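Local coordinates for protein beta-lactamase (PDB 6N1N) that probably hydrolyses beta-lactam antibiotics to substituted beta-amino acids, as a class D beta-lactamase that confers antibiotic resistance, at residues E208-E211 against N212-F216; Y169-V172 against K173-I177. All coordinates share one frame; numbering follows the deposited sequence.

Contact 1: E208-E211 against N212-F216; sequences EAKE and NVYFF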
loop_
_atom_site.group_PDB
_atom_site.type_symbol
_atom_site.label_atom_id
_atom_site.label_comp_id
_atom_site.label_asym_id
_atom_site.label_seq_id
_atom_site.Cartn_x
_atom_site.Cartn_y
_atom_site.Cartn_z
ATOM N N GLU A 208 9.561 -2.323 -10.959
ATOM C CA GLU A 208 10.692 -1.944 -11.807
ATOM C C GLU A 208 10.807 -2.979 -12.917
ATOM O O GLU A 208 11.056 -4.162 -12.651
ATOM C CB GLU A 208 11.983 -1.881 -10.983
ATOM C CG GLU A 208 11.943 -0.790 -9.908
ATOM C CD GLU A 208 13.098 -0.759 -8.914
ATOM O OE1 GLU A 208 13.610 -1.832 -8.532
ATOM O OE2 GLU A 208 13.484 0.368 -8.477
ATOM N N ALA A 209 10.651 -2.530 -14.164
ATOM C CA ALA A 209 10.617 -3.425 -15.311
ATOM C C ALA A 209 10.850 -2.600 -16.564
ATOM O O ALA A 209 10.459 -1.432 -16.623
ATOM C CB ALA A 209 9.280 -4.158 -15.420
ATOM N N LYS A 210 11.462 -3.225 -17.569
ATOM C CA LYS A 210 11.541 -2.648 -18.919
ATOM C C LYS A 210 12.229 -1.290 -18.925
ATOM O O LYS A 210 11.780 -0.355 -19.601
ATOM C CB LYS A 210 10.150 -2.530 -19.556
ATOM C CG LYS A 210 9.443 -3.862 -19.790
ATOM C CD LYS A 210 8.190 -3.666 -20.625
ATOM C CE LYS A 210 8.512 -3.511 -22.104
ATOM N NZ LYS A 210 7.320 -3.059 -22.885
ATOM N N GLU A 211 13.326 -1.172 -18.173
ATOM C CA GLU A 211 14.036 0.097 -18.004
ATOM C C GLU A 211 13.050 1.215 -17.689
ATOM O O GLU A 211 13.093 2.300 -18.261
ATOM C CB GLU A 211 14.885 0.422 -19.235
ATOM C CG GLU A 211 16.114 -0.468 -19.381
ATOM C CD GLU A 211 16.999 -0.087 -20.570
ATOM O OE1 GLU A 211 16.534 -0.212 -21.727
ATOM O OE2 GLU A 211 18.153 0.345 -20.342
ATOM N N ASN A 212 12.171 0.940 -16.734
ATOM C CA ASN A 212 11.104 1.863 -16.386
ATOM C C ASN A 212 10.644 1.525 -14.984
ATOM O O ASN A 212 11.128 0.570 -14.355
ATOM C CB ASN A 212 9.958 1.729 -17.390
ATOM C CG ASN A 212 9.082 2.953 -17.476
ATOM O OD1 ASN A 212 9.049 3.814 -16.590
ATOM N ND2 ASN A 212 8.321 3.008 -18.547
ATOM N N VAL A 213 9.685 2.308 -14.502
ATOM C CA VAL A 213 8.996 2.051 -13.241
ATOM C C VAL A 213 7.508 2.270 -13.482
ATOM O O VAL A 213 7.107 3.290 -14.046
ATOM C CB VAL A 213 9.454 2.971 -12.096
ATOM C CG1 VAL A 213 8.896 2.482 -10.754
ATOM C CG2 VAL A 213 10.931 3.036 -12.026
ATOM N N TYR A 214 6.690 1.341 -13.005
ATOM C CA TYR A 214 5.237 1.441 -13.098
ATOM C C TYR A 214 4.669 1.443 -11.681
ATOM O O TYR A 214 4.728 0.433 -10.970
ATOM C CB TYR A 214 4.646 0.301 -13.932
ATOM C CG TYR A 214 5.234 0.243 -15.321
ATOM C CD1 TYR A 214 4.645 0.920 -16.395
ATOM C CD2 TYR A 214 6.431 -0.433 -15.563
ATOM C CE1 TYR A 214 5.206 0.902 -17.635
ATOM C CE2 TYR A 214 6.999 -0.455 -16.816
ATOM C CZ TYR A 214 6.393 0.204 -17.845
ATOM O OH TYR A 214 6.963 0.139 -19.083
ATOM N N PHE A 215 4.113 2.590 -11.284
ATOM C CA PHE A 215 3.414 2.707 -10.009
ATOM C C PHE A 215 1.986 2.233 -10.166
ATOM O O PHE A 215 1.372 2.438 -11.213
ATOM C CB PHE A 215 3.467 4.159 -9.540
ATOM C CG PHE A 215 4.870 4.640 -9.295
ATOM C CD1 PHE A 215 5.425 4.542 -8.041
ATOM C CD2 PHE A 215 5.667 5.096 -10.332
ATOM C CE1 PHE A 215 6.722 4.924 -7.822
ATOM C CE2 PHE A 215 6.959 5.480 -10.111
ATOM C CZ PHE A 215 7.499 5.409 -8.859
ATOM N N PHE A 216 1.451 1.567 -9.129
ATOM C CA PHE A 216 0.118 0.997 -9.275
ATOM C C PHE A 216 -0.695 1.081 -7.995
ATOM O O PHE A 216 -0.168 1.064 -6.889
ATOM C CB PHE A 216 0.172 -0.480 -9.744
ATOM C CG PHE A 216 0.849 -1.413 -8.785
ATOM C CD1 PHE A 216 0.143 -2.091 -7.811
ATOM C CD2 PHE A 216 2.203 -1.613 -8.861
ATOM C CE1 PHE A 216 0.785 -2.945 -6.925
ATOM C CE2 PHE A 216 2.846 -2.465 -7.993
ATOM C CZ PHE A 216 2.127 -3.123 -7.011
HETATM O O HOH W 1 9.480 1.012 -20.687
#
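ND2 of N212 has two acceptors. One is water 1, which also donates to K210 O and so bridges the two sides of the turn; the other is D29 OD1. The turn closes a beta hairpin between strands 198-209 and 212-222, neighbours in the central sheet of this class D beta-lactamase. K210 and E211 form the bend, both with left-handed helical backbone angles.

The arms are tied by the backbone bond from A209 N to N212 O, 3.1 Å long, with an N-H...O angle of 158°.

The N212 side chain is well fixed. Its CG stands anti to the backbone N (chi1 -157°), and OD1 reaches forward to the next residue of its own strand. There OD1 accepts from V213 N at 2.7 Å, with an N-H...O angle of 148°, and also from K31 N. The amide therefore pins the turn to the adjacent strand 22-29 and the loop after it.

E208 and V213 form the next pair, antiparallel and non-hydrogen-bonded. Their side chains share one sheet face, where both touch Y158 of helix 147-159. CG of E208 comes only to 4.5 Å from CG2 of V213. The carboxylate of E208 makes a salt bridge with R187.

Y214 is on the face of A209 and N212, and its ring extends back alongside the turn. It meets A209 O at its edge, near the ring plane. The touching atom is CE2, 3.6 Å from A209 O, while Y214 OH ends 4.2 Å from K210 CB.

Contact 2: Y169-V172 against K173-I177; sequences YKIV and KDIMI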
loop_
_atom_site.group_PDB
_atom_site.type_symbol
_atom_site.label_atom_id
_atom_site.label_comp_id
_atom_site.label_asym_id
_atom_site.label_seq_id
_atom_site.Cartn_x
_atom_site.Cartn_y
_atom_site.Cartn_z
ATOM N N TYR A 169 15.031 5.612 3.827
ATOM C CA TYR A 169 14.657 5.228 2.472
ATOM C C TYR A 169 15.269 3.886 2.071
ATOM O O TYR A 169 14.599 3.053 1.437
ATOM C CB TYR A 169 15.123 6.299 1.492
ATOM C CG TYR A 169 14.268 7.524 1.377
ATOM C CD1 TYR A 169 12.975 7.446 0.888
ATOM C CD2 TYR A 169 14.792 8.787 1.687
ATOM C CE1 TYR A 169 12.196 8.574 0.754
ATOM C CE2 TYR A 169 14.019 9.943 1.548
ATOM C CZ TYR A 169 12.732 9.829 1.071
ATOM O OH TYR A 169 11.945 10.927 0.918
ATOM N N LYS A 170 16.546 3.669 2.384
ATOM C CA LYS A 170 17.220 2.458 1.927
ATOM C C LYS A 170 16.577 1.211 2.537
ATOM O O LYS A 170 16.328 0.218 1.836
ATOM C CB LYS A 170 18.716 2.515 2.271
ATOM C CG LYS A 170 19.519 1.223 1.984
ATOM C CD LYS A 170 21.030 1.508 2.013
ATOM C CE LYS A 170 21.890 0.262 2.209
ATOM N NZ LYS A 170 22.040 -0.565 0.981
ATOM N N ILE A 171 16.284 1.259 3.832
ATOM C CA ILE A 171 15.667 0.124 4.507
ATOM C C ILE A 171 14.259 -0.127 3.978
ATOM O O ILE A 171 13.888 -1.267 3.688
ATOM C CB ILE A 171 15.663 0.352 6.031
ATOM C CG1 ILE A 171 17.077 0.213 6.605
ATOM C CG2 ILE A 171 14.700 -0.605 6.679
ATOM C CD1 ILE A 171 17.230 0.788 8.003
ATOM N N VAL A 172 13.437 0.922 3.849
ATOM C CA VAL A 172 12.057 0.679 3.445
ATOM C C VAL A 172 11.992 0.189 2.002
ATOM O O VAL A 172 11.255 -0.751 1.695
ATOM C CB VAL A 172 11.174 1.918 3.684
ATOM C CG1 VAL A 172 9.799 1.737 3.057
ATOM C CG2 VAL A 172 11.018 2.184 5.187
ATOM N N LYS A 173 12.796 0.765 1.097
ATOM C CA LYS A 173 12.785 0.257 -0.278
ATOM C C LYS A 173 13.167 -1.214 -0.338
ATOM O O LYS A 173 12.664 -1.959 -1.196
ATOM C CB LYS A 173 13.713 1.098 -1.174
ATOM C CG LYS A 173 13.076 2.422 -1.632
ATOM C CD LYS A 173 14.023 3.282 -2.442
ATOM C CE LYS A 173 13.303 4.423 -3.085
ATOM N NZ LYS A 173 14.194 5.295 -3.905
ATOM N N ASP A 174 14.021 -1.673 0.582
ATOM C CA ASP A 174 14.421 -3.075 0.574
ATOM C C ASP A 174 13.319 -3.961 1.155
ATOM O O ASP A 174 12.951 -4.982 0.556
ATOM C CB ASP A 174 15.731 -3.248 1.336
ATOM C CG ASP A 174 16.260 -4.663 1.263
ATOM O OD1 ASP A 174 16.624 -5.113 0.156
ATOM O OD2 ASP A 174 16.331 -5.309 2.319
ATOM N N ILE A 175 12.758 -3.591 2.309
ATOM C CA ILE A 175 11.766 -4.488 2.897
ATOM C C ILE A 175 10.508 -4.554 2.043
ATOM O O ILE A 175 9.754 -5.536 2.129
ATOM C CB ILE A 175 11.423 -4.121 4.356
ATOM C CG1 ILE A 175 10.544 -2.883 4.488
ATOM C CG2 ILE A 175 12.699 -4.008 5.169
ATOM C CD1 ILE A 175 10.187 -2.541 5.971
HETATM N N MSE A 176 10.258 -3.544 1.203
HETATM C CA MSE A 176 9.088 -3.546 0.336
HETATM C C MSE A 176 9.141 -4.580 -0.807
HETATM O O MSE A 176 8.113 -4.873 -1.429
HETATM C CB MSE A 176 8.876 -2.159 -0.275
HETATM C CG MSE A 176 8.341 -1.153 0.687
HETATM SE SE MSE A 176 8.258 0.623 -0.206
HETATM C CE MSE A 176 6.740 0.269 -1.383
ATOM N N ILE A 177 10.327 -5.100 -1.090
ATOM C CA ILE A 177 10.467 -6.052 -2.192
ATOM C C ILE A 177 9.791 -7.354 -1.794
ATOM O O ILE A 177 10.260 -8.055 -0.895
ATOM C CB ILE A 177 11.924 -6.318 -2.558
ATOM C CG1 ILE A 177 12.568 -5.011 -2.970
ATOM C CG2 ILE A 177 11.988 -7.403 -3.658
ATOM C CD1 ILE A 177 14.099 -5.133 -3.134
#
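V172 and M176, a selenomethionine, meet one turn apart at the C-terminal end of helix 166-175. Backbone hydrogen bonds run through the whole stretch. K173 N donates to Y169 O and I175 N to I171 O, both at 2.9 Å and nearly straight. M176 N reaches V172 O at 3.0 Å. D174 N is held less cleanly: its bond to K170 O is 3.2 Å long and bent to 142°, and it has a weak second bond to I171 O.

The apolar contacts follow the same four-residue spacing. CG1 of V172 lies 3.8 Å from SE of M176, the two side chains crossing at a slant. CG2 of I171 is 4.2 Å from CG2 of I175. The I175 torsion (chi1 74°) sets CG1 between the backbone N and the carbonyl carbon, 3.6 Å from V172 O. These groups face other helices: V172 packs on S58, L59 and L62 of helix 56-63, and I175 on L92 of helix 92-98.

The charged ends turn to partners elsewhere. The extended K173 chain passes Y169 O with its CG and forms a salt bridge with E160. D174 pairs with R93. A carboxylate so near a helix C-terminus would probably be disfavoured by the helix dipole, and the arginine is consistent with offsetting that cost.

Contact 2 is the more buried, a helix end packed against other helices. Contact 1 is a hairpin turn at one end of two interior strands, with exposed residues at its bend. They share no helix or strand: their centres are 16 Å apart and their nearest atoms about 6 Å. R187 of strand 184-195 connects them, pairing with the E208 carboxylate through NH1 and with K173 O through NE. Y158 also neighbours both. Helix backbone bonds and apolar packing, selenium included, mark 169-177, with K173 and D174 in salt bridges outside it. In 208-216 a tight two-residue turn is held by a cross-strand backbone bond, an asparagine amide and a water, with a tyrosine edge alongside.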